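Local coordinates for protein MHC class I antigen (PDB 5H5Z) that probably presents peptides to T cells, holding them in its binding groove while paired with beta-2-microglobulin, at residues 19-24 / 33-38; 40-45 / 60-65. All coordinates share one frame; numbering follows the deposited sequence.

Both contacts lie in the part of the chain that builds the peptide-binding platform, and they follow one another without nesting or crossing. From the N terminus, strand 21-27 turns back into strand 30-36, and contact 1 closes this short hairpin at the end remote from its turn. The chain then runs through 40-45, whose short strand 43-44 forms the edge of the same sheet, before helix 47-50 leads to the long helix 55-82. Contact 2 closes the loop of 14 residues between 45 and 60, setting 40-45 against 60-65. Phe35 joins the two, since its CD2 lies 3.4 Å from the backbone N of Ala42. Sheet edge and groove wall are thereby tied together.

Contact 1: 19-24 / 33-38; sequences PEFTAV and MYFDSN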
ATOM      1  N   PRO A  19      -6.790  16.827   4.469  1.00 42.51           N
ATOM      2  CA  PRO A  19      -8.033  17.133   5.190  1.00 37.39           C
ATOM      3  C   PRO A  19      -8.004  16.672   6.648  1.00 35.02           C
ATOM      4  O   PRO A  19      -7.103  15.936   7.050  1.00 33.63           O
ATOM      5  CB  PRO A  19      -9.101  16.343   4.417  1.00 47.33           C
ATOM      6  CG  PRO A  19      -8.469  15.963   3.123  1.00 45.89           C
ATOM      7  CD  PRO A  19      -7.013  15.805   3.429  1.00 42.87           C
ATOM      8  N   GLU A  20      -8.994  17.106   7.427  1.00 30.96           N
ATOM      9  CA  GLU A  20      -9.126  16.690   8.822  1.00 27.29           C
ATOM     10  C   GLU A  20      -9.364  15.192   8.960  1.00 25.76           C
ATOM     11  O   GLU A  20      -8.904  14.570   9.915  1.00 27.41           O
ATOM     12  CB  GLU A  20     -10.276  17.426   9.493  1.00 30.87           C
ATOM     13  CG  GLU A  20      -9.902  18.765  10.082  1.00 33.33           C
ATOM     14  CD  GLU A  20     -11.005  19.327  10.946  1.00 40.54           C
ATOM     15  OE1 GLU A  20     -10.771  19.497  12.161  1.00 49.19           O
ATOM     16  OE2 GLU A  20     -12.106  19.584  10.415  1.00 43.98           O
ATOM     17  N   PHE A  21     -10.095  14.626   8.006  1.00 23.35           N
ATOM     18  CA  PHE A  21     -10.448  13.216   8.037  1.00 23.81           C
ATOM     19  C   PHE A  21     -10.345  12.633   6.641  1.00 21.86           C
ATOM     20  O   PHE A  21     -10.812  13.242   5.682  1.00 23.34           O
ATOM     21  CB  PHE A  21     -11.876  13.044   8.574  1.00 23.47           C
ATOM     22  CG  PHE A  21     -12.315  11.613   8.700  1.00 21.74           C
ATOM     23  CD1 PHE A  21     -12.006  10.875   9.837  1.00 21.52           C
ATOM     24  CD2 PHE A  21     -13.055  11.006   7.688  1.00 22.10           C
ATOM     25  CE1 PHE A  21     -12.414   9.558   9.962  1.00 22.24           C
ATOM     26  CE2 PHE A  21     -13.468   9.685   7.807  1.00 22.76           C
ATOM     27  CZ  PHE A  21     -13.146   8.960   8.947  1.00 22.35           C
ATOM     28  N   THR A  22      -9.730  11.456   6.541  1.00 21.68           N
ATOM     29  CA  THR A  22      -9.672  10.691   5.299  1.00 20.43           C
ATOM     30  C   THR A  22     -10.030   9.234   5.600  1.00 20.69           C
ATOM     31  O   THR A  22      -9.552   8.661   6.578  1.00 21.96           O
ATOM     32  CB  THR A  22      -8.263  10.747   4.659  1.00 24.94           C
ATOM     33  OG1 THR A  22      -7.874  12.111   4.459  1.00 25.48           O
ATOM     34  CG2 THR A  22      -8.236  10.020   3.313  1.00 25.38           C
ATOM     35  N   ALA A  23     -10.880   8.639   4.767  1.00 22.29           N
ATOM     36  CA  ALA A  23     -11.192   7.223   4.896  1.00 19.50           C
ATOM     37  C   ALA A  23     -10.962   6.529   3.562  1.00 19.78           C
ATOM     38  O   ALA A  23     -11.361   7.041   2.512  1.00 20.59           O
ATOM     39  CB  ALA A  23     -12.634   7.033   5.351  1.00 21.96           C
ATOM     40  N   VAL A  24     -10.296   5.376   3.612  1.00 18.55           N
ATOM     41  CA  VAL A  24     -10.125   4.506   2.441  1.00 17.58           C
ATOM     42  C   VAL A  24     -10.654   3.103   2.765  1.00 17.64           C
ATOM     43  O   VAL A  24     -10.382   2.558   3.835  1.00 17.96           O
ATOM     44  CB  VAL A  24      -8.638   4.450   1.996  1.00 19.29           C
ATOM     45  CG1 VAL A  24      -8.387   3.331   0.990  1.00 21.30           C
ATOM     46  CG2 VAL A  24      -8.197   5.796   1.430  1.00 20.75           C
ATOM     47  N   MET A  33     -13.120   2.472  -2.224  1.00 19.17           N
ATOM     48  CA  MET A  33     -13.874   3.600  -1.665  1.00 20.21           C
ATOM     49  C   MET A  33     -12.926   4.689  -1.176  1.00 18.56           C
ATOM     50  O   MET A  33     -11.842   4.385  -0.671  1.00 20.52           O
ATOM     51  CB  MET A  33     -14.757   3.104  -0.512  1.00 24.16           C
ATOM     52  CG  MET A  33     -15.558   4.170   0.227  1.00 31.04           C
ATOM     53  SD  MET A  33     -14.592   5.053   1.466  1.00 36.50           S
ATOM     54  CE  MET A  33     -14.288   3.776   2.661  1.00 33.00           C
ATOM     55  N   TYR A  34     -13.350   5.946  -1.316  1.00 19.22           N
ATOM     56  CA  TYR A  34     -12.647   7.093  -0.736  1.00 17.25           C
ATOM     57  C   TYR A  34     -13.634   8.068  -0.079  1.00 20.36           C
ATOM     58  O   TYR A  34     -14.736   8.264  -0.584  1.00 21.17           O
ATOM     59  CB  TYR A  34     -11.848   7.829  -1.810  1.00 19.73           C
ATOM     60  CG  TYR A  34     -11.120   9.044  -1.287  1.00 23.03           C
ATOM     61  CD1 TYR A  34      -9.912   8.906  -0.609  1.00 23.97           C
ATOM     62  CD2 TYR A  34     -11.645  10.328  -1.452  1.00 24.07           C
ATOM     63  CE1 TYR A  34      -9.234  10.009  -0.124  1.00 25.48           C
ATOM     64  CE2 TYR A  34     -10.973  11.439  -0.967  1.00 27.40           C
ATOM     65  CZ  TYR A  34      -9.766  11.269  -0.305  1.00 26.40           C
ATOM     66  OH  TYR A  34      -9.084  12.351   0.181  1.00 27.69           O
ATOM     67  N   PHE A  35     -13.225   8.677   1.034  1.00 19.39           N
ATOM     68  CA  PHE A  35     -13.959   9.780   1.660  1.00 19.39           C
ATOM     69  C   PHE A  35     -12.969  10.747   2.284  1.00 21.27           C
ATOM     70  O   PHE A  35     -11.974  10.327   2.874  1.00 23.85           O
ATOM     71  CB  PHE A  35     -14.908   9.252   2.747  1.00 21.99           C
ATOM     72  CG  PHE A  35     -15.647  10.332   3.515  1.00 23.00           C
ATOM     73  CD1 PHE A  35     -15.062  10.955   4.620  1.00 22.30           C
ATOM     74  CD2 PHE A  35     -16.938  10.705   3.155  1.00 24.39           C
ATOM     75  CE1 PHE A  35     -15.743  11.943   5.333  1.00 23.18           C
ATOM     76  CE2 PHE A  35     -17.627  11.682   3.866  1.00 26.00           C
ATOM     77  CZ  PHE A  35     -17.032  12.306   4.956  1.00 22.69           C
ATOM     78  N   ASP A  36     -13.244  12.041   2.156  1.00 23.12           N
ATOM     79  CA  ASP A  36     -12.560  13.021   2.990  1.00 24.65           C
ATOM     80  C   ASP A  36     -13.471  14.153   3.451  1.00 26.74           C
ATOM     81  O   ASP A  36     -14.559  14.354   2.902  1.00 25.19           O
ATOM     82  CB  ASP A  36     -11.224  13.508   2.377  1.00 26.88           C
ATOM     83  CG  ASP A  36     -11.400  14.504   1.237  1.00 30.81           C
ATOM     84  OD1 ASP A  36     -12.267  15.398   1.318  1.00 31.73           O
ATOM     85  OD2 ASP A  36     -10.621  14.412   0.264  1.00 32.64           O
ATOM     86  N   SER A  37     -13.020  14.877   4.473  1.00 26.19           N
ATOM     87  CA  SER A  37     -13.828  15.919   5.104  1.00 27.89           C
ATOM     88  C   SER A  37     -13.853  17.246   4.330  1.00 29.87           C
ATOM     89  O   SER A  37     -14.573  18.177   4.712  1.00 32.29           O
ATOM     90  CB  SER A  37     -13.382  16.137   6.553  1.00 26.77           C
ATOM     91  OG  SER A  37     -11.991  16.385   6.621  1.00 27.82           O
ATOM     92  N   ASN A  38     -13.073  17.331   3.254  1.00 30.71           N
ATOM     93  CA  ASN A  38     -13.154  18.470   2.339  1.00 33.43           C
ATOM     94  C   ASN A  38     -14.323  18.331   1.365  1.00 32.36           C
ATOM     95  O   ASN A  38     -15.113  19.257   1.207  1.00 34.30           O
ATOM     96  CB  ASN A  38     -11.843  18.660   1.572  1.00 34.21           C
ATOM     97  CG  ASN A  38     -10.747  19.276   2.426  1.00 38.91           C
ATOM     98  OD1 ASN A  38     -11.015  19.913   3.444  1.00 42.34           O
ATOM     99  ND2 ASN A  38      -9.501  19.096   2.004  1.00 41.65           N
TER
HETATM  100  O   HOH W   1     -11.098  18.830   6.086  1.00 38.11           O
HETATM  101  O   HOH W   2      -6.824  12.739   1.997  1.00 36.05           O
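Pro19 and Ser37 meet just before strand 21-27 begins and just after strand 30-36 ends, and both point their CB toward the opposite segment. The pyrrolidine ring crosses Asn38 at about a right angle, its CG 3.5 Å from Asn38 ND2, while the same CG rests on the CB of Asp36. Ser37 tucks its OG over its own backbone, between N and C (chi1 53°), and there it accepts the N-H of Phe21 at 2.9 Å. In return Ser37 N donates to Phe21 O, in the carbonyl plane. A water bound to Ser37 OG also accepts from Glu20 N and donates to Asn38 OD1, so this end is bridged by solvent as well. Inward from here the segments form an antiparallel beta hairpin of the class I platform, their axes 4.6 Å apart. Within these segments Ala23 and Phe35 form the hydrogen-bonded pair: Ala23 N reaches Phe35 O at 2.8 Å, nearly straight at 172°, and Phe35 N returns to Ala23 O. Phe35 shares the helix-facing side of the sheet with Phe21; their rings touch edge against edge, neither lying over the other's face, CD2 of Phe21 3.7 Å from CD1 of Phe35, with planes at 69°. Leu65 and His69 of helix 55-82 cover this side. On the other side Tyr34, CG anti to the backbone N, passes obliquely by Thr22, its CE1 3.6 Å from Thr22 CG2. Tyr34 OH donates to the anti lone pair of Asp36 OD2 at 2.6 Å, and a water links it to Thr22 OG1. Leu55 of beta-2-microglobulin packs on Thr22 and Val24.

Contact 2: 40-45 / 60-65; sequences MKAVPK and RQTQVL
Thr62 lies over the backbone of Met40 to Ala42 and uses its two branches differently. With OG1 anti to the carbonyl carbon (chi1 -66°), Thr62 OG1 accepts the N-H of Ala42 at 3.0 Å, and the angle of 165° shows an almost straight bond. OG1 is also hydrogen-bonded to Trp58 O one turn earlier in the helix, which ties the oxygen to its own helix as well as to segment 40-45. The CG2 methyl, anti to the backbone N, comes within 3.2 Å of Met40 O. Met40 O also accepts Lys41 NZ at 2.9 Å, the amine lying above the carbonyl plane, because the lysine chain bends back at chi2 and chi4. Ala42 points its CB toward the helix, where it meets Gln61 CG at 3.8 Å and, more loosely, Leu65 CD1. Gln61 then bends away at chi2 (56°), and its OE1 is hydrogen-bonded to the backbone of the peptide in the class I groove. Gln61 therefore faces two ways, toward Ala42 and toward the peptide. Helix 55-82 stands above the sheet, with Gln61 and Leu65 resting on Tyr7 and Tyr9 of strand 3-13, while 40-45 runs beside strand 30-36, where Ala42 and Leu65 both touch Phe35.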
ATOM      1  N   MET A  40     -16.627  15.921   1.738  1.00 30.35           N
ATOM      2  CA  MET A  40     -17.718  15.370   2.559  1.00 30.48           C
ATOM      3  C   MET A  40     -18.569  14.346   1.813  1.00 32.44           C
ATOM      4  O   MET A  40     -19.771  14.221   2.067  1.00 30.74           O
ATOM      5  CB  MET A  40     -18.608  16.482   3.143  1.00 29.54           C
ATOM      6  CG  MET A  40     -17.963  17.292   4.251  1.00 34.37           C
ATOM      7  SD  MET A  40     -17.641  16.346   5.756  1.00 41.78           S
ATOM      8  CE  MET A  40     -17.276  17.690   6.882  1.00 44.32           C
ATOM      9  N   LYS A  41     -17.943  13.617   0.891  1.00 29.82           N
ATOM     10  CA  LYS A  41     -18.661  12.661   0.055  1.00 29.58           C
ATOM     11  C   LYS A  41     -17.868  11.374  -0.102  1.00 28.11           C
ATOM     12  O   LYS A  41     -16.677  11.408  -0.410  1.00 27.20           O
ATOM     13  CB  LYS A  41     -18.987  13.267  -1.323  1.00 31.21           C
ATOM     14  CG  LYS A  41     -19.912  14.487  -1.290  1.00 34.80           C
ATOM     15  CD  LYS A  41     -21.330  14.148  -0.826  1.00 43.92           C
ATOM     16  CE  LYS A  41     -22.114  15.386  -0.384  1.00 52.03           C
ATOM     17  NZ  LYS A  41     -22.052  15.699   1.084  1.00 44.49           N
ATOM     18  N   ALA A  42     -18.528  10.245   0.136  1.00 25.04           N
ATOM     19  CA  ALA A  42     -17.936   8.936  -0.126  1.00 22.53           C
ATOM     20  C   ALA A  42     -18.144   8.584  -1.592  1.00 23.94           C
ATOM     21  O   ALA A  42     -19.264   8.699  -2.114  1.00 25.65           O
ATOM     22  CB  ALA A  42     -18.557   7.875   0.766  1.00 23.01           C
ATOM     23  N   VAL A  43     -17.073   8.150  -2.250  1.00 23.20           N
ATOM     24  CA  VAL A  43     -17.102   7.879  -3.694  1.00 23.39           C
ATOM     25  C   VAL A  43     -16.491   6.519  -4.073  1.00 23.69           C
ATOM     26  O   VAL A  43     -15.577   6.028  -3.388  1.00 22.25           O
ATOM     27  CB  VAL A  43     -16.413   9.007  -4.510  1.00 23.65           C
ATOM     28  CG1 VAL A  43     -17.202  10.307  -4.417  1.00 26.47           C
ATOM     29  CG2 VAL A  43     -14.974   9.213  -4.057  1.00 27.18           C
ATOM     30  N   PRO A  44     -16.994   5.910  -5.169  1.00 22.38           N
ATOM     31  CA  PRO A  44     -16.483   4.636  -5.679  1.00 23.01           C
ATOM     32  C   PRO A  44     -15.093   4.773  -6.281  1.00 22.19           C
ATOM     33  O   PRO A  44     -14.764   5.820  -6.841  1.00 23.81           O
ATOM     34  CB  PRO A  44     -17.486   4.270  -6.780  1.00 23.43           C
ATOM     35  CG  PRO A  44     -18.074   5.570  -7.210  1.00 27.46           C
ATOM     36  CD  PRO A  44     -18.157   6.382  -5.952  1.00 26.21           C
ATOM     37  N   LYS A  45     -14.294   3.716  -6.176  1.00 23.62           N
ATOM     38  CA  LYS A  45     -12.955   3.726  -6.756  1.00 23.76           C
ATOM     39  C   LYS A  45     -12.656   2.534  -7.675  1.00 23.40           C
ATOM     40  O   LYS A  45     -11.562   2.441  -8.204  1.00 28.30           O
ATOM     41  CB  LYS A  45     -11.887   3.840  -5.659  1.00 22.95           C
ATOM     42  CG  LYS A  45     -11.906   5.144  -4.859  1.00 23.55           C
ATOM     43  CD  LYS A  45     -11.610   6.388  -5.696  1.00 24.50           C
ATOM     44  CE  LYS A  45     -10.192   6.381  -6.257  1.00 29.34           C
ATOM     45  NZ  LYS A  45      -9.844   7.660  -6.935  1.00 32.76           N
ATOM     46  N   ARG A  60     -25.650   6.598   2.111  1.00 28.28           N
ATOM     47  CA  ARG A  60     -25.520   5.950   3.415  1.00 28.63           C
ATOM     48  C   ARG A  60     -24.073   5.926   3.893  1.00 24.41           C
ATOM     49  O   ARG A  60     -23.800   6.203   5.064  1.00 25.83           O
ATOM     50  CB  ARG A  60     -26.116   4.537   3.387  1.00 32.58           C
ATOM     51  CG  ARG A  60     -27.538   4.494   3.926  1.00 42.43           C
ATOM     52  CD  ARG A  60     -28.403   3.419   3.283  1.00 42.27           C
ATOM     53  NE  ARG A  60     -29.807   3.628   3.637  1.00 51.26           N
ATOM     54  CZ  ARG A  60     -30.624   4.472   3.004  1.00 57.71           C
ATOM     55  NH1 ARG A  60     -30.182   5.180   1.966  1.00 55.10           N
ATOM     56  NH2 ARG A  60     -31.881   4.613   3.408  1.00 51.38           N
ATOM     57  N   GLN A  61     -23.152   5.623   2.980  1.00 23.87           N
ATOM     58  CA  GLN A  61     -21.727   5.607   3.312  1.00 24.06           C
ATOM     59  C   GLN A  61     -21.217   7.006   3.672  1.00 20.89           C
ATOM     60  O   GLN A  61     -20.449   7.169   4.623  1.00 22.00           O
ATOM     61  CB  GLN A  61     -20.900   4.994   2.176  1.00 26.25           C
ATOM     62  CG  GLN A  61     -19.464   4.689   2.566  1.00 30.98           C
ATOM     63  CD  GLN A  61     -19.375   3.784   3.780  1.00 30.74           C
ATOM     64  OE1 GLN A  61     -19.481   2.559   3.669  1.00 29.03           O
ATOM     65  NE2 GLN A  61     -19.189   4.387   4.950  1.00 33.29           N
ATOM     66  N   THR A  62     -21.659   8.002   2.906  1.00 21.35           N
ATOM     67  CA  THR A  62     -21.358   9.404   3.173  1.00 23.14           C
ATOM     68  C   THR A  62     -21.823   9.796   4.580  1.00 25.90           C
ATOM     69  O   THR A  62     -21.075  10.425   5.334  1.00 25.10           O
ATOM     70  CB  THR A  62     -22.008  10.324   2.114  1.00 25.40           C
ATOM     71  OG1 THR A  62     -21.402  10.085   0.835  1.00 25.71           O
ATOM     72  CG2 THR A  62     -21.843  11.797   2.477  1.00 24.66           C
ATOM     73  N   GLN A  63     -23.045   9.402   4.935  1.00 25.41           N
ATOM     74  CA  GLN A  63     -23.600   9.728   6.245  1.00 28.07           C
ATOM     75  C   GLN A  63     -22.806   9.103   7.396  1.00 25.72           C
ATOM     76  O   GLN A  63     -22.557   9.763   8.401  1.00 26.84           O
ATOM     77  CB  GLN A  63     -25.087   9.349   6.324  1.00 31.13           C
ATOM     78  CG  GLN A  63     -25.883  10.216   7.283  1.00 37.38           C
ATOM     79  CD  GLN A  63     -25.787  11.707   6.970  1.00 38.08           C
ATOM     80  OE1 GLN A  63     -25.870  12.538   7.872  1.00 63.95           O
ATOM     81  NE2 GLN A  63     -25.607  12.053   5.693  1.00 41.90           N
ATOM     82  N   VAL A  64     -22.411   7.841   7.238  1.00 25.00           N
ATOM     83  CA  VAL A  64     -21.607   7.138   8.242  1.00 26.36           C
ATOM     84  C   VAL A  64     -20.276   7.871   8.461  1.00 26.57           C
ATOM     85  O   VAL A  64     -19.846   8.100   9.605  1.00 26.43           O
ATOM     86  CB  VAL A  64     -21.368   5.658   7.834  1.00 26.08           C
ATOM     87  CG1 VAL A  64     -20.318   4.999   8.720  1.00 28.95           C
ATOM     88  CG2 VAL A  64     -22.666   4.868   7.891  1.00 29.62           C
ATOM     89  N   LEU A  65     -19.645   8.274   7.363  1.00 25.03           N
ATOM     90  CA  LEU A  65     -18.314   8.888   7.433  1.00 22.85           C
ATOM     91  C   LEU A  65     -18.304  10.358   7.852  1.00 24.48           C
ATOM     92  O   LEU A  65     -17.311  10.826   8.411  1.00 24.42           O
ATOM     93  CB  LEU A  65     -17.530   8.648   6.143  1.00 22.71           C
ATOM     94  CG  LEU A  65     -17.271   7.151   5.907  1.00 22.20           C
ATOM     95  CD1 LEU A  65     -16.776   6.871   4.492  1.00 21.32           C
ATOM     96  CD2 LEU A  65     -16.330   6.564   6.957  1.00 22.71           C
TER